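Side-chain contacts in malonyl coenzyme A-acyl carrier protein transacylase (Helicobacter pylori, PDB 2H1Y), which probably catalyses transfer of the malonyl group from malonyl-CoA to holo acyl carrier protein, a step that supplies fatty acid synthesis: residues S32-E35 / A40-L43; E35-A40 / G305-L310. One frame throughout, in Å; residues are numbered along the deposited sequence.

Contact 1 of 2, residues S32-E35 / A40-L43; sequences SFYE and AKEL
The Tyr34 ring has Lys41 CG over one face, offset toward the rim, while Phe44 and Phe60 join it in edge-to-face ring pairs. The Tyr34-Lys41 pair lies at a tight corner between two consecutive helices of the acyl transferase domain, where helix 31-36 gives way almost at once to helix 38-51. Lys41 CG sits 3.7 Å from the centroid of the Tyr34 ring and 14° off its normal, a CH-pi contact. From there the lysine runs across the tyrosine at about a right angle, and a bend at its last torsion (chi4 -57°) brings the ammonium back over the same face. Lys41 NZ lies 4.0 Å from the Tyr34 ring centroid in an off-centre cation-pi contact. The same nitrogen makes a weak hydrogen bond of 3.0 Å to Tyr34 O, so the ammonium is shared, loosely, between the ring and the carbonyl of one residue. That carbonyl belongs to the last turn of helix 31-36, whose C-terminal end would add a modest attraction for a positive charge. Glu35 may add a little to it, its OE2 being 5.9 Å from Lys41 NZ and not in contact. On the buried side the two helices meet through small groups: Ala40 CB is 3.9 Å from Phe33 CB, and the same methyl rests 3.4 Å from Phe33 O.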
# COMPACT_ATOMS: atom_id res chain seq x y z
N SER A 32 7.30 -13.87 -12.56
CA SER A 32 8.61 -14.42 -12.22
C SER A 32 8.53 -15.37 -11.03
O SER A 32 9.11 -16.47 -11.07
CB SER A 32 9.60 -13.29 -11.97
OG SER A 32 10.82 -13.79 -11.47
N PHE A 33 7.81 -14.97 -9.98
CA PHE A 33 7.63 -15.81 -8.80
C PHE A 33 6.98 -17.14 -9.17
O PHE A 33 7.52 -18.23 -8.89
CB PHE A 33 6.75 -15.13 -7.74
CG PHE A 33 7.45 -14.07 -6.94
CD1 PHE A 33 6.73 -12.98 -6.45
CD2 PHE A 33 8.81 -14.15 -6.66
CE1 PHE A 33 7.34 -11.99 -5.69
CE2 PHE A 33 9.44 -13.14 -5.89
CZ PHE A 33 8.70 -12.07 -5.41
N TYR A 34 5.81 -17.02 -9.80
CA TYR A 34 4.97 -18.13 -10.23
C TYR A 34 5.74 -19.24 -10.91
O TYR A 34 5.54 -20.41 -10.58
CB TYR A 34 3.89 -17.60 -11.18
CG TYR A 34 2.89 -18.64 -11.65
CD1 TYR A 34 3.00 -19.24 -12.91
CD2 TYR A 34 1.81 -19.00 -10.84
CE1 TYR A 34 2.07 -20.18 -13.35
CE2 TYR A 34 0.88 -19.94 -11.26
CZ TYR A 34 1.02 -20.53 -12.52
OH TYR A 34 0.08 -21.45 -12.92
N GLU A 35 6.61 -18.87 -11.86
CA GLU A 35 7.36 -19.85 -12.65
C GLU A 35 8.56 -20.44 -11.95
O GLU A 35 8.93 -21.56 -12.24
CB GLU A 35 7.78 -19.24 -13.98
CG GLU A 35 6.77 -19.50 -15.07
CD GLU A 35 6.57 -18.31 -15.99
OE1 GLU A 35 7.43 -17.39 -15.98
OE2 GLU A 35 5.54 -18.30 -16.72
N ALA A 40 4.64 -20.31 -5.03
CA ALA A 40 3.99 -19.20 -5.71
C ALA A 40 2.82 -19.74 -6.53
O ALA A 40 1.73 -19.16 -6.53
CB ALA A 40 4.99 -18.46 -6.60
N LYS A 41 3.04 -20.86 -7.21
CA LYS A 41 1.99 -21.47 -8.01
C LYS A 41 0.79 -21.82 -7.13
O LYS A 41 -0.37 -21.55 -7.49
CB LYS A 41 2.52 -22.70 -8.76
CG LYS A 41 3.27 -22.40 -10.05
CD LYS A 41 3.98 -23.63 -10.58
CE LYS A 41 5.14 -23.26 -11.49
NZ LYS A 41 4.70 -22.40 -12.63
N GLU A 42 1.07 -22.39 -5.97
CA GLU A 42 0.01 -22.85 -5.09
C GLU A 42 -0.84 -21.70 -4.54
O GLU A 42 -2.06 -21.84 -4.36
CB GLU A 42 0.63 -23.67 -3.98
CG GLU A 42 -0.34 -24.29 -3.00
CD GLU A 42 0.40 -24.96 -1.87
OE1 GLU A 42 -0.15 -25.02 -0.75
OE2 GLU A 42 1.55 -25.40 -2.09
N LEU A 43 -0.21 -20.57 -4.29
CA LEU A 43 -0.93 -19.46 -3.70
C LEU A 43 -1.81 -18.78 -4.75
O LEU A 43 -2.90 -18.31 -4.43
CB LEU A 43 0.02 -18.48 -3.00
CG LEU A 43 0.75 -19.04 -1.76
CD1 LEU A 43 2.05 -18.30 -1.53
CD2 LEU A 43 -0.11 -19.04 -0.49

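Contact 2 of 2, residues E35-A40 / G305-L310; sequences EGHTLA and GDNKGL
The one-residue break between helices 31-36 and 38-51 meets the first turn of helix 307-320, bringing His37 against Asn307 and Leu310. His37 occupies the N-cap position of helix 38-51, and its imidazole reaches across to helix 307-320. With CG beside the backbone N (chi1 -49°), the ring also turns back toward the helix it has just left, where ND1 makes a weak hydrogen bond to Phe33 O. The CE1-NE2 side of the imidazole makes the contact. The Leu310 side chain comes to meet that of His37 from the opposite direction, its CD1 3.4 Å from His37 NE2 and 3.6 Å from His37 CE1, a methyl set against the CE1-NE2 bond. Asn307 stands at the edge of the imidazole, with its CG 3.8 Å from His37 CE1 and the amide plane turned 84° to the ring. The approach is van der Waals packing across a small interface, 115 Å² in all. Leu310 is presented by a regular first turn, in which its N donates to Asp306 O at 2.8 Å. Leu86 of helix 69-90 touches both His37 and Leu310, so the helical corner, the start of helix 307-320 just after strand 301-304 at the edge of the mixed sheet, and helix 69-90 pack together.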
# COMPACT_ATOMS: atom_id res chain seq x y z
N GLU A 35 6.61 -18.87 -11.86
CA GLU A 35 7.36 -19.85 -12.65
C GLU A 35 8.56 -20.44 -11.95
O GLU A 35 8.93 -21.56 -12.24
CB GLU A 35 7.78 -19.24 -13.98
CG GLU A 35 6.77 -19.50 -15.07
CD GLU A 35 6.57 -18.31 -15.99
OE1 GLU A 35 7.43 -17.39 -15.98
OE2 GLU A 35 5.54 -18.30 -16.72
N GLY A 36 9.17 -19.70 -11.04
CA GLY A 36 10.34 -20.19 -10.32
C GLY A 36 10.05 -21.00 -9.06
O GLY A 36 10.94 -21.68 -8.54
N HIS A 37 8.81 -20.93 -8.55
CA HIS A 37 8.50 -21.55 -7.26
C HIS A 37 7.11 -22.16 -7.18
O HIS A 37 6.09 -21.50 -7.46
CB HIS A 37 8.69 -20.54 -6.12
CG HIS A 37 9.99 -19.81 -6.16
ND1 HIS A 37 10.21 -18.74 -7.01
CD2 HIS A 37 11.14 -19.98 -5.47
CE1 HIS A 37 11.44 -18.28 -6.83
NE2 HIS A 37 12.02 -19.02 -5.90
N THR A 38 7.08 -23.43 -6.78
CA THR A 38 5.85 -24.18 -6.52
C THR A 38 4.95 -23.47 -5.52
O THR A 38 3.73 -23.47 -5.67
CB THR A 38 6.17 -25.57 -5.93
OG1 THR A 38 7.20 -26.20 -6.72
CG2 THR A 38 4.92 -26.45 -5.89
N LEU A 39 5.56 -22.88 -4.49
CA LEU A 39 4.79 -22.17 -3.47
C LEU A 39 4.00 -21.04 -4.12
O LEU A 39 2.82 -20.85 -3.82
CB LEU A 39 5.71 -21.61 -2.38
CG LEU A 39 5.24 -21.58 -0.93
CD1 LEU A 39 6.33 -20.98 -0.07
CD2 LEU A 39 3.93 -20.82 -0.71
N ALA A 40 4.64 -20.31 -5.03
CA ALA A 40 3.99 -19.20 -5.71
C ALA A 40 2.82 -19.74 -6.53
O ALA A 40 1.73 -19.16 -6.53
CB ALA A 40 4.99 -18.46 -6.60
N GLY A 305 10.32 -8.22 -5.87
CA GLY A 305 9.14 -8.51 -6.68
C GLY A 305 9.41 -9.59 -7.70
O GLY A 305 8.48 -10.06 -8.37
N ASP A 306 10.68 -10.00 -7.78
CA ASP A 306 11.27 -10.78 -8.87
C ASP A 306 11.95 -11.93 -8.22
O ASP A 306 12.27 -11.87 -7.04
CB ASP A 306 12.40 -9.97 -9.50
CG ASP A 306 11.95 -9.07 -10.61
OD1 ASP A 306 11.05 -9.45 -11.38
OD2 ASP A 306 12.52 -7.97 -10.73
N ASN A 307 12.28 -12.96 -9.00
CA ASN A 307 13.22 -13.95 -8.52
C ASN A 307 14.62 -13.33 -8.30
O ASN A 307 15.36 -13.73 -7.39
CB ASN A 307 13.29 -15.14 -9.46
CG ASN A 307 13.98 -16.34 -8.82
OD1 ASN A 307 14.17 -16.38 -7.59
ND2 ASN A 307 14.36 -17.32 -9.65
N LYS A 308 14.96 -12.36 -9.14
CA LYS A 308 16.19 -11.58 -9.05
C LYS A 308 16.22 -10.80 -7.73
O LYS A 308 17.21 -10.88 -7.00
CB LYS A 308 16.30 -10.62 -10.25
CG LYS A 308 17.60 -9.85 -10.32
CD LYS A 308 17.68 -8.96 -11.57
CE LYS A 308 17.10 -7.56 -11.34
NZ LYS A 308 17.88 -6.76 -10.35
N GLY A 309 15.15 -10.06 -7.44
CA GLY A 309 15.02 -9.36 -6.16
C GLY A 309 15.03 -10.34 -4.98
O GLY A 309 15.67 -10.07 -3.95
N LEU A 310 14.33 -11.47 -5.14
CA LEU A 310 14.29 -12.52 -4.12
C LEU A 310 15.72 -12.93 -3.76
O LEU A 310 16.08 -12.98 -2.59
CB LEU A 310 13.51 -13.75 -4.60
CG LEU A 310 12.87 -14.76 -3.63
CD1 LEU A 310 12.75 -16.18 -4.21
CD2 LEU A 310 13.51 -14.83 -2.24

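The two contacts lie 6 Å apart, centre to centre, on the same side of the molecule about 20 Å from its middle. Contact 1 is local, closing the corner between helices 31-36 and 38-51; contact 2 carries that corner to helix 307-320, some 265 residues later. Glu35 and Ala40 belong to both. The two contacts also touch directly: Ser32 OG is 3.0 Å from Asn307 N, a probable hydrogen bond at the start of helix 307-320, and Phe33 CE2 packs 3.3 Å from Asp306 O. Helix 69-90 lies against both, joining an early and a late part of the acyl transferase chain.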